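PDB 4RF6: arginine kinase from Anthopleura japonica, which catalyses the reversible transfer of a phosphoryl group from ATP to L-arginine, giving phospho-L-arginine and ADP, and carries two phosphagen kinase units in one chain. Local coordinates for residues Lys401-Cys412 with Val426-Phe437; Ala487-Leu495 with Gly617-Ser628. One frame throughout, in Å; residues are numbered along the deposited sequence.

Both contacts belong to the second of the two approximate repeats, and they illustrate how a small helical domain is seated on a larger catalytic one. Interaction 1 comes first along the chain and closes on itself within the phosphagen kinase N-terminal region; interaction 2 follows in the C-terminal region, where the end of strand 479-488 meets the segment that follows helix 598-616. Their centres lie about 14 Å apart, and the two touch directly. G429 O lies 2.9 Å from L495 N and Y434 OH 2.7 Å from S628 O, both probable hydrogen bonds, while E431 packs on L627. The loop that carries interaction 1 thus also supplies residues to the junction with interaction 2.

Interaction 1 (Lys401-Cys412 with Val426-Phe437); sequences KKTAKGISLYDC and VYAGDEECYTLF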
loop_
_atom_site.group_PDB
_atom_site.type_symbol
_atom_site.label_atom_id
_atom_site.label_comp_id
_atom_site.label_asym_id
_atom_site.label_seq_id
_atom_site.Cartn_x
_atom_site.Cartn_y
_atom_site.Cartn_z
ATOM N N LYS A 401 -5.074 25.119 16.289
ATOM C CA LYS A 401 -3.761 24.676 16.747
ATOM C C LYS A 401 -3.388 23.345 16.101
ATOM O O LYS A 401 -4.249 22.496 15.865
ATOM C CB LYS A 401 -3.750 24.517 18.268
ATOM C CG LYS A 401 -4.125 25.775 19.036
ATOM C CD LYS A 401 -4.112 25.503 20.531
ATOM C CE LYS A 401 -4.052 26.800 21.327
ATOM N NZ LYS A 401 -3.621 26.562 22.740
ATOM N N LYS A 402 -2.103 23.165 15.816
ATOM C CA LYS A 402 -1.624 21.932 15.209
ATOM C C LYS A 402 -0.299 21.513 15.825
ATOM O O LYS A 402 0.502 22.365 16.230
ATOM C CB LYS A 402 -1.470 22.095 13.698
ATOM C CG LYS A 402 -2.783 22.206 12.939
ATOM C CD LYS A 402 -2.536 22.261 11.439
ATOM C CE LYS A 402 -3.722 21.724 10.657
ATOM N NZ LYS A 402 -3.465 21.739 9.193
ATOM N N THR A 403 -0.079 20.202 15.906
ATOM C CA THR A 403 1.164 19.657 16.436
ATOM C C THR A 403 2.276 19.839 15.413
ATOM O O THR A 403 2.012 20.147 14.254
ATOM C CB THR A 403 1.034 18.145 16.758
ATOM O OG1 THR A 403 1.073 17.387 15.540
ATOM C CG2 THR A 403 -0.266 17.864 17.501
ATOM N N ALA A 404 3.519 19.638 15.843
ATOM C CA ALA A 404 4.666 19.730 14.944
ATOM C C ALA A 404 4.556 18.751 13.775
ATOM O O ALA A 404 5.100 19.002 12.696
ATOM C CB ALA A 404 5.955 19.488 15.711
ATOM N N LYS A 405 3.869 17.630 13.996
ATOM C CA LYS A 405 3.683 16.626 12.948
ATOM C C LYS A 405 2.436 16.877 12.095
ATOM O O LYS A 405 2.101 16.074 11.217
ATOM C CB LYS A 405 3.661 15.218 13.546
ATOM C CG LYS A 405 4.981 14.824 14.207
ATOM C CD LYS A 405 4.903 13.470 14.897
ATOM C CE LYS A 405 6.227 13.100 15.568
ATOM N NZ LYS A 405 6.548 13.986 16.724
ATOM N N GLY A 406 1.753 17.990 12.356
ATOM C CA GLY A 406 0.631 18.414 11.531
ATOM C C GLY A 406 -0.744 17.917 11.961
ATOM O O GLY A 406 -1.712 18.008 11.194
ATOM N N ILE A 407 -0.842 17.405 13.186
ATOM C CA ILE A 407 -2.106 16.851 13.671
ATOM C C ILE A 407 -3.027 17.944 14.222
ATOM O O ILE A 407 -2.624 18.722 15.089
ATOM C CB ILE A 407 -1.882 15.770 14.760
ATOM C CG1 ILE A 407 -0.789 14.787 14.334
ATOM C CG2 ILE A 407 -3.183 15.018 15.043
ATOM C CD1 ILE A 407 -1.119 14.008 13.050
ATOM N N SER A 408 -4.263 17.999 13.728
ATOM C CA SER A 408 -5.232 18.963 14.246
ATOM C C SER A 408 -6.166 18.317 15.264
ATOM O O SER A 408 -6.180 17.094 15.426
ATOM C CB SER A 408 -6.062 19.565 13.116
ATOM O OG SER A 408 -6.981 18.611 12.612
ATOM N N LEU A 409 -6.941 19.144 15.956
ATOM C CA LEU A 409 -7.981 18.637 16.846
ATOM C C LEU A 409 -8.965 17.786 16.060
ATOM O O LEU A 409 -9.399 16.727 16.524
ATOM C CB LEU A 409 -8.739 19.786 17.509
ATOM C CG LEU A 409 -9.892 19.349 18.412
ATOM C CD1 LEU A 409 -9.350 18.700 19.667
ATOM C CD2 LEU A 409 -10.802 20.519 18.771
ATOM N N TYR A 410 -9.327 18.251 14.867
ATOM C CA TYR A 410 -10.323 17.543 14.076
ATOM C C TYR A 410 -9.798 16.185 13.628
ATOM O O TYR A 410 -10.567 15.225 13.544
ATOM C CB TYR A 410 -10.794 18.367 12.873
ATOM C CG TYR A 410 -12.283 18.226 12.624
ATOM C CD1 TYR A 410 -12.840 16.990 12.307
ATOM C CD2 TYR A 410 -13.127 19.322 12.715
ATOM C CE1 TYR A 410 -14.201 16.851 12.088
ATOM C CE2 TYR A 410 -14.489 19.198 12.494
ATOM C CZ TYR A 410 -15.018 17.963 12.183
ATOM O OH TYR A 410 -16.371 17.834 11.964
ATOM N N ASP A 411 -8.497 16.104 13.342
ATOM C CA ASP A 411 -7.863 14.809 13.095
ATOM C C ASP A 411 -8.152 13.865 14.262
ATOM O O ASP A 411 -8.540 12.709 14.065
ATOM C CB ASP A 411 -6.342 14.956 12.930
ATOM C CG ASP A 411 -5.953 15.594 11.614
ATOM O OD1 ASP A 411 -6.731 15.468 10.647
ATOM O OD2 ASP A 411 -4.867 16.212 11.547
ATOM N N CYS A 412 -7.972 14.371 15.479
ATOM C CA CYS A 412 -8.116 13.546 16.679
ATOM C C CYS A 412 -9.546 13.087 16.930
ATOM O O CYS A 412 -9.770 11.973 17.400
ATOM C CB CYS A 412 -7.606 14.298 17.907
ATOM S SG CYS A 412 -5.823 14.541 17.910
ATOM N N VAL A 426 -12.020 9.610 20.355
ATOM C CA VAL A 426 -10.822 10.439 20.234
ATOM C C VAL A 426 -9.553 9.602 20.135
ATOM O O VAL A 426 -9.302 8.715 20.961
ATOM C CB VAL A 426 -10.706 11.443 21.386
ATOM C CG1 VAL A 426 -9.587 12.430 21.111
ATOM C CG2 VAL A 426 -12.009 12.205 21.536
ATOM N N TYR A 427 -8.760 9.885 19.108
ATOM C CA TYR A 427 -7.487 9.208 18.927
ATOM C C TYR A 427 -6.405 10.273 18.908
ATOM O O TYR A 427 -6.647 11.376 18.436
ATOM C CB TYR A 427 -7.488 8.433 17.610
ATOM C CG TYR A 427 -8.388 7.218 17.610
ATOM C CD1 TYR A 427 -9.755 7.329 17.361
ATOM C CD2 TYR A 427 -7.872 5.962 17.859
ATOM C CE1 TYR A 427 -10.579 6.204 17.361
ATOM C CE2 TYR A 427 -8.679 4.841 17.856
ATOM C CZ TYR A 427 -10.023 4.961 17.612
ATOM O OH TYR A 427 -10.806 3.824 17.616
ATOM N N ALA A 428 -5.223 9.958 19.432
ATOM C CA ALA A 428 -4.091 10.885 19.348
ATOM C C ALA A 428 -3.227 10.540 18.136
ATOM O O ALA A 428 -2.874 9.373 17.941
ATOM C CB ALA A 428 -3.259 10.823 20.630
ATOM N N GLY A 429 -2.887 11.538 17.321
ATOM C CA GLY A 429 -2.049 11.305 16.154
ATOM C C GLY A 429 -0.575 11.276 16.527
ATOM O O GLY A 429 0.256 10.722 15.801
ATOM N N ASP A 430 -0.249 11.886 17.663
ATOM C CA ASP A 430 1.122 11.892 18.167
ATOM C C ASP A 430 1.148 12.243 19.649
ATOM O O ASP A 430 0.114 12.602 20.218
ATOM C CB ASP A 430 2.028 12.835 17.341
ATOM C CG ASP A 430 1.563 14.298 17.353
ATOM O OD1 ASP A 430 0.849 14.726 18.283
ATOM O OD2 ASP A 430 1.939 15.038 16.419
ATOM N N GLU A 431 2.323 12.140 20.270
ATOM C CA GLU A 431 2.479 12.464 21.694
ATOM C C GLU A 431 2.008 13.877 22.020
ATOM O O GLU A 431 1.389 14.115 23.061
ATOM C CB GLU A 431 3.947 12.305 22.120
ATOM C CG GLU A 431 4.282 12.952 23.480
ATOM C CD GLU A 431 5.621 12.489 24.027
ATOM O OE1 GLU A 431 6.053 13.006 25.081
ATOM O OE2 GLU A 431 6.234 11.595 23.405
ATOM N N GLU A 432 2.288 14.812 21.119
ATOM C CA GLU A 432 1.994 16.225 21.365
ATOM C C GLU A 432 0.499 16.487 21.551
ATOM O O GLU A 432 0.100 17.398 22.289
ATOM C CB GLU A 432 2.547 17.096 20.231
ATOM C CG GLU A 432 2.476 18.595 20.536
ATOM C CD GLU A 432 3.150 19.452 19.480
ATOM O OE1 GLU A 432 3.879 18.886 18.635
ATOM O OE2 GLU A 432 2.945 20.689 19.506
ATOM N N CYS A 433 -0.327 15.677 20.890
ATOM C CA CYS A 433 -1.779 15.780 21.023
ATOM C C CYS A 433 -2.254 15.759 22.476
ATOM O O CYS A 433 -3.187 16.479 22.842
ATOM C CB CYS A 433 -2.460 14.641 20.265
ATOM S SG CYS A 433 -2.411 14.817 18.462
ATOM N N TYR A 434 -1.629 14.917 23.296
ATOM C CA TYR A 434 -2.039 14.772 24.692
ATOM C C TYR A 434 -1.740 16.031 25.499
ATOM O O TYR A 434 -2.333 16.252 26.548
ATOM C CB TYR A 434 -1.363 13.561 25.346
ATOM C CG TYR A 434 -1.980 12.238 24.967
ATOM C CD1 TYR A 434 -3.191 11.827 25.526
ATOM C CD2 TYR A 434 -1.358 11.397 24.056
ATOM C CE1 TYR A 434 -3.766 10.617 25.181
ATOM C CE2 TYR A 434 -1.922 10.173 23.708
ATOM C CZ TYR A 434 -3.125 9.795 24.271
ATOM O OH TYR A 434 -3.687 8.588 23.919
ATOM N N THR A 435 -0.812 16.846 25.007
ATOM C CA THR A 435 -0.486 18.109 25.667
ATOM C C THR A 435 -1.176 19.289 24.989
ATOM O O THR A 435 -1.784 20.128 25.654
ATOM C CB THR A 435 1.017 18.368 25.703
ATOM O OG1 THR A 435 1.663 17.353 26.484
ATOM C CG2 THR A 435 1.300 19.721 26.338
ATOM N N LEU A 436 -1.082 19.351 23.666
ATOM C CA LEU A 436 -1.647 20.473 22.925
ATOM C C LEU A 436 -3.166 20.484 23.003
ATOM O O LEU A 436 -3.777 21.547 23.096
ATOM C CB LEU A 436 -1.187 20.450 21.464
ATOM C CG LEU A 436 -1.648 21.605 20.575
ATOM C CD1 LEU A 436 -1.355 22.932 21.241
ATOM C CD2 LEU A 436 -0.963 21.547 19.217
ATOM N N PHE A 437 -3.780 19.304 22.987
ATOM C CA PHE A 437 -5.233 19.229 23.100
ATOM C C PHE A 437 -5.655 18.665 24.459
ATOM O O PHE A 437 -6.725 18.078 24.597
ATOM C CB PHE A 437 -5.822 18.414 21.942
ATOM C CG PHE A 437 -5.337 18.860 20.584
ATOM C CD1 PHE A 437 -5.603 20.145 20.128
ATOM C CD2 PHE A 437 -4.616 17.995 19.766
ATOM C CE1 PHE A 437 -5.155 20.566 18.877
ATOM C CE2 PHE A 437 -4.163 18.401 18.520
ATOM C CZ PHE A 437 -4.431 19.692 18.072
HETATM O O HOH W 1 -3.397 23.944 24.926
HETATM O O HOH W 2 3.675 22.413 17.576
HETATM O O HOH W 3 4.507 14.381 19.267
HETATM O O HOH W 4 4.358 16.455 17.261
#
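Two capped helix starts meet in the small helical N-terminal domain of the second repeat, where the turn T403-G406 and the beginning of helix 409-418 pack against the loop and short helix of 426-437. The polar end is organised by T403 and D430. T403 OG1 donates to the syn lone pair of D430 OD2 at 2.7 Å, and the same hydroxyl accepts from I407 N. With chi1 at 60°, the D430 carboxylate is turned back over its own backbone, and its other oxygen, OD1, accepts from C433 N as a helix cap; one aspartate thus ties both segments together. Alongside, the extended E432 side chain brings OE1 to A404 N at 2.9 Å in a nearly straight bond, the donor standing above the carboxylate plane. A water linking D430 OD2 and E432 OE1 is also weakly bound by K405 NZ, whose positive charge, not in direct contact, probably offsets some of the repulsion between the two carboxylates.

Beyond these polar groups the contact turns apolar. L436 CG lies over one face of the F437 ring and L409 CA over the opposite one, both offset toward the rim, with L409 CB making a CH-pi contact 4.3 Å from the ring centroid. K401 O and I407 O stand at the ring edge. C412 SG approaches the ring obliquely and also reaches C433 SG at 3.5 Å, while I407 CG2 packs on that second sulfur. Farther along, Y427 N donates to C412 O at 2.9 Å. Helices 392-398 and 438-448 extend the core through L409 on F395 and C412 on F441. Within 401-412, S408 and D411 form a capping box, the reciprocal side-chain and backbone pairing characteristic of a helix N-terminus, here opening a helix of the phosphagen kinase N-terminal domain.

Interaction 2 (Ala487-Leu495 with Gly617-Ser628); sequences ARNVKGYAL and GFQHTDAHGYLS
R488 and Y626 form the tightly packed end of this contact: the guanidinium lies flat on the phenol ring, planes 9° apart and centres separated by 3.7 Å, a stacked cation-pi pair. A bend at chi2 (-71°) folds the arginine so that its CD also sits over a face of F618, 4.0 Å from the centroid, while H620 CD2 covers the far face of Y626. The guanidinium is also gripped by polar partners: NH1 donates to A487 O and to T636 O, and NH2 forms a salt bridge with E696.

Next to the stack the backbones join in a single bridge between V490 and F618, with Q619 N bonded to N489 O at 2.9 Å and K491 N to G617 O at 3.0 Å. Q619 then reaches into the bend of 490-494, where its NE2 donates to V490 O and to A494 O, spanning the bend that contains the type II turn V490-Y493; a water joins its OE1 to Y493 O. N489 ND2 meets L627 O on a lone pair at 2.9 Å and is shared with D585.

The solvent side is looser. K491 lays only the inner part of its extended chain along F618 O, its CB at 3.6 Å, and the rest of the chain extends outward from the contact.

Around this join, V490 and F618 both pack on helix 598-616 and on L587 of strand 587-594, the sheet neighbour of strand 479-488, while Y493 rests against helix 501-516.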
loop_
_atom_site.group_PDB
_atom_site.type_symbol
_atom_site.label_atom_id
_atom_site.label_comp_id
_atom_site.label_asym_id
_atom_site.label_seq_id
_atom_site.Cartn_x
_atom_site.Cartn_y
_atom_site.Cartn_z
ATOM N N ALA A 487 0.519 -3.098 24.732
ATOM C CA ALA A 487 0.617 -2.254 23.552
ATOM C C ALA A 487 1.784 -1.305 23.773
ATOM O O ALA A 487 1.946 -0.765 24.864
ATOM C CB ALA A 487 -0.664 -1.467 23.355
ATOM N N ARG A 488 2.592 -1.088 22.741
ATOM C CA ARG A 488 3.697 -0.141 22.844
ATOM C C ARG A 488 3.824 0.621 21.533
ATOM O O ARG A 488 3.453 0.107 20.472
ATOM C CB ARG A 488 5.008 -0.865 23.167
ATOM C CG ARG A 488 5.093 -1.498 24.558
ATOM C CD ARG A 488 5.205 -0.432 25.652
ATOM N NE ARG A 488 5.416 -1.029 26.971
ATOM C CZ ARG A 488 4.439 -1.328 27.823
ATOM N NH1 ARG A 488 3.170 -1.080 27.503
ATOM N NH2 ARG A 488 4.730 -1.878 28.994
ATOM N N ASN A 489 4.325 1.851 21.605
ATOM C CA ASN A 489 4.666 2.581 20.392
ATOM C C ASN A 489 6.123 3.027 20.434
ATOM O O ASN A 489 6.658 3.298 21.511
ATOM C CB ASN A 489 3.700 3.742 20.158
ATOM C CG ASN A 489 2.300 3.259 19.796
ATOM O OD1 ASN A 489 1.987 3.049 18.623
ATOM N ND2 ASN A 489 1.462 3.049 20.807
ATOM N N VAL A 490 6.766 3.067 19.269
ATOM C CA VAL A 490 8.210 3.296 19.198
ATOM C C VAL A 490 8.568 4.781 19.310
ATOM O O VAL A 490 7.998 5.627 18.613
ATOM C CB VAL A 490 8.815 2.677 17.912
ATOM C CG1 VAL A 490 10.311 2.915 17.858
ATOM C CG2 VAL A 490 8.529 1.184 17.851
ATOM N N LYS A 491 9.503 5.095 20.203
ATOM C CA LYS A 491 9.877 6.480 20.464
ATOM C C LYS A 491 10.469 7.130 19.218
ATOM O O LYS A 491 11.191 6.483 18.450
ATOM C CB LYS A 491 10.869 6.561 21.628
ATOM C CG LYS A 491 11.089 7.981 22.136
ATOM C CD LYS A 491 12.088 8.031 23.282
ATOM C CE LYS A 491 12.304 9.468 23.729
ATOM N NZ LYS A 491 13.254 9.561 24.865
ATOM N N GLY A 492 10.140 8.398 18.998
ATOM C CA GLY A 492 10.712 9.129 17.886
ATOM C C GLY A 492 9.783 9.244 16.694
ATOM O O GLY A 492 10.141 9.842 15.678
ATOM N N TYR A 493 8.586 8.673 16.815
ATOM C CA TYR A 493 7.634 8.693 15.716
ATOM C C TYR A 493 6.293 9.265 16.154
ATOM O O TYR A 493 6.048 9.461 17.340
ATOM C CB TYR A 493 7.452 7.279 15.162
ATOM C CG TYR A 493 8.731 6.693 14.622
ATOM C CD1 TYR A 493 9.145 6.968 13.324
ATOM C CD2 TYR A 493 9.533 5.880 15.413
ATOM C CE1 TYR A 493 10.317 6.447 12.828
ATOM C CE2 TYR A 493 10.705 5.344 14.923
ATOM C CZ TYR A 493 11.091 5.634 13.631
ATOM O OH TYR A 493 12.257 5.108 13.137
ATOM N N ALA A 494 5.422 9.533 15.189
ATOM C CA ALA A 494 4.034 9.858 15.501
ATOM C C ALA A 494 3.411 8.610 16.115
ATOM O O ALA A 494 4.058 7.554 16.200
ATOM C CB ALA A 494 3.288 10.258 14.244
ATOM N N LEU A 495 2.159 8.705 16.546
ATOM C CA LEU A 495 1.452 7.489 16.926
ATOM C C LEU A 495 0.831 6.948 15.644
ATOM O O LEU A 495 0.898 7.604 14.605
ATOM C CB LEU A 495 0.419 7.764 18.016
ATOM C CG LEU A 495 1.044 8.165 19.358
ATOM C CD1 LEU A 495 0.042 8.843 20.281
ATOM C CD2 LEU A 495 1.629 6.943 20.039
ATOM N N GLY A 617 13.465 2.169 22.320
ATOM C CA GLY A 617 12.753 3.144 23.135
ATOM C C GLY A 617 11.262 3.163 22.829
ATOM O O GLY A 617 10.849 2.903 21.690
ATOM N N PHE A 618 10.454 3.473 23.842
ATOM C CA PHE A 618 9.000 3.564 23.692
ATOM C C PHE A 618 8.516 4.982 23.955
ATOM O O PHE A 618 9.186 5.748 24.652
ATOM C CB PHE A 618 8.303 2.617 24.676
ATOM C CG PHE A 618 8.654 1.175 24.484
ATOM C CD1 PHE A 618 8.798 0.644 23.208
ATOM C CD2 PHE A 618 8.848 0.348 25.582
ATOM C CE1 PHE A 618 9.127 -0.698 23.033
ATOM C CE2 PHE A 618 9.172 -0.988 25.415
ATOM C CZ PHE A 618 9.317 -1.515 24.141
ATOM N N GLN A 619 7.354 5.329 23.400
ATOM C CA GLN A 619 6.701 6.597 23.709
ATOM C C GLN A 619 6.063 6.506 25.096
ATOM O O GLN A 619 5.323 5.557 25.393
ATOM C CB GLN A 619 5.653 6.931 22.649
ATOM C CG GLN A 619 6.243 7.007 21.236
ATOM C CD GLN A 619 5.246 7.460 20.189
ATOM O OE1 GLN A 619 4.389 8.310 20.449
ATOM N NE2 GLN A 619 5.361 6.898 18.989
ATOM N N HIS A 620 6.347 7.492 25.940
ATOM C CA HIS A 620 6.051 7.384 27.367
ATOM C C HIS A 620 6.070 8.779 27.985
ATOM O O HIS A 620 6.920 9.596 27.638
ATOM C CB HIS A 620 7.136 6.511 28.013
ATOM C CG HIS A 620 6.913 6.207 29.463
ATOM N ND1 HIS A 620 7.389 7.013 30.477
ATOM C CD2 HIS A 620 6.308 5.158 30.071
ATOM C CE1 HIS A 620 7.066 6.486 31.645
ATOM N NE2 HIS A 620 6.412 5.357 31.427
ATOM N N THR A 621 5.120 9.067 28.873
ATOM C CA THR A 621 5.195 10.275 29.701
ATOM C C THR A 621 4.951 9.901 31.156
ATOM O O THR A 621 4.437 8.815 31.436
ATOM C CB THR A 621 4.173 11.360 29.284
ATOM O OG1 THR A 621 2.844 10.919 29.591
ATOM C CG2 THR A 621 4.287 11.675 27.801
ATOM N N ASP A 622 5.300 10.793 32.080
ATOM C CA ASP A 622 5.037 10.532 33.492
ATOM C C ASP A 622 3.539 10.488 33.781
ATOM O O ASP A 622 3.081 9.696 34.595
ATOM C CB ASP A 622 5.699 11.588 34.386
ATOM C CG ASP A 622 7.214 11.498 34.388
ATOM O OD1 ASP A 622 7.755 10.450 33.969
ATOM O OD2 ASP A 622 7.859 12.484 34.817
ATOM N N ALA A 623 2.775 11.343 33.111
ATOM C CA ALA A 623 1.339 11.441 33.379
ATOM C C ALA A 623 0.504 10.334 32.717
ATOM O O ALA A 623 -0.499 9.892 33.285
ATOM C CB ALA A 623 0.818 12.798 32.969
ATOM N N HIS A 624 0.904 9.905 31.517
ATOM C CA HIS A 624 0.118 8.939 30.739
ATOM C C HIS A 624 0.704 7.526 30.667
ATOM O O HIS A 624 0.066 6.609 30.127
ATOM C CB HIS A 624 -0.074 9.436 29.298
ATOM C CG HIS A 624 -0.622 10.826 29.194
ATOM N ND1 HIS A 624 0.181 11.947 29.230
ATOM C CD2 HIS A 624 -1.891 11.272 29.029
ATOM C CE1 HIS A 624 -0.572 13.026 29.100
ATOM N NE2 HIS A 624 -1.831 12.645 28.975
ATOM N N GLY A 625 1.915 7.336 31.180
ATOM C CA GLY A 625 2.589 6.061 31.004
ATOM C C GLY A 625 2.906 5.848 29.535
ATOM O O GLY A 625 3.179 6.813 28.816
ATOM N N TYR A 626 2.868 4.604 29.067
ATOM C CA TYR A 626 3.132 4.362 27.649
ATOM C C TYR A 626 2.018 4.923 26.779
ATOM O O TYR A 626 0.829 4.721 27.051
ATOM C CB TYR A 626 3.388 2.879 27.362
ATOM C CG TYR A 626 4.649 2.395 28.041
ATOM C CD1 TYR A 626 5.903 2.704 27.522
ATOM C CD2 TYR A 626 4.587 1.661 29.215
ATOM C CE1 TYR A 626 7.057 2.282 28.150
ATOM C CE2 TYR A 626 5.726 1.232 29.844
ATOM C CZ TYR A 626 6.959 1.547 29.310
ATOM O OH TYR A 626 8.105 1.119 29.949
ATOM N N LEU A 627 2.417 5.647 25.740
ATOM C CA LEU A 627 1.468 6.344 24.881
ATOM C C LEU A 627 0.902 5.450 23.797
ATOM O O LEU A 627 1.576 4.549 23.283
ATOM C CB LEU A 627 2.119 7.568 24.245
ATOM C CG LEU A 627 2.566 8.624 25.246
ATOM C CD1 LEU A 627 3.196 9.793 24.525
ATOM C CD2 LEU A 627 1.379 9.098 26.058
ATOM N N SER A 628 -0.349 5.714 23.447
ATOM C CA SER A 628 -1.036 4.957 22.415
ATOM C C SER A 628 -1.924 5.933 21.684
ATOM O O SER A 628 -2.308 6.957 22.253
ATOM C CB SER A 628 -1.889 3.858 23.047
ATOM O OG SER A 628 -2.627 3.162 22.061
HETATM O O HOH W 5 1.022 2.106 24.736
HETATM O O HOH W 6 4.340 3.330 24.047
HETATM O O HOH W 7 4.170 10.506 18.981
#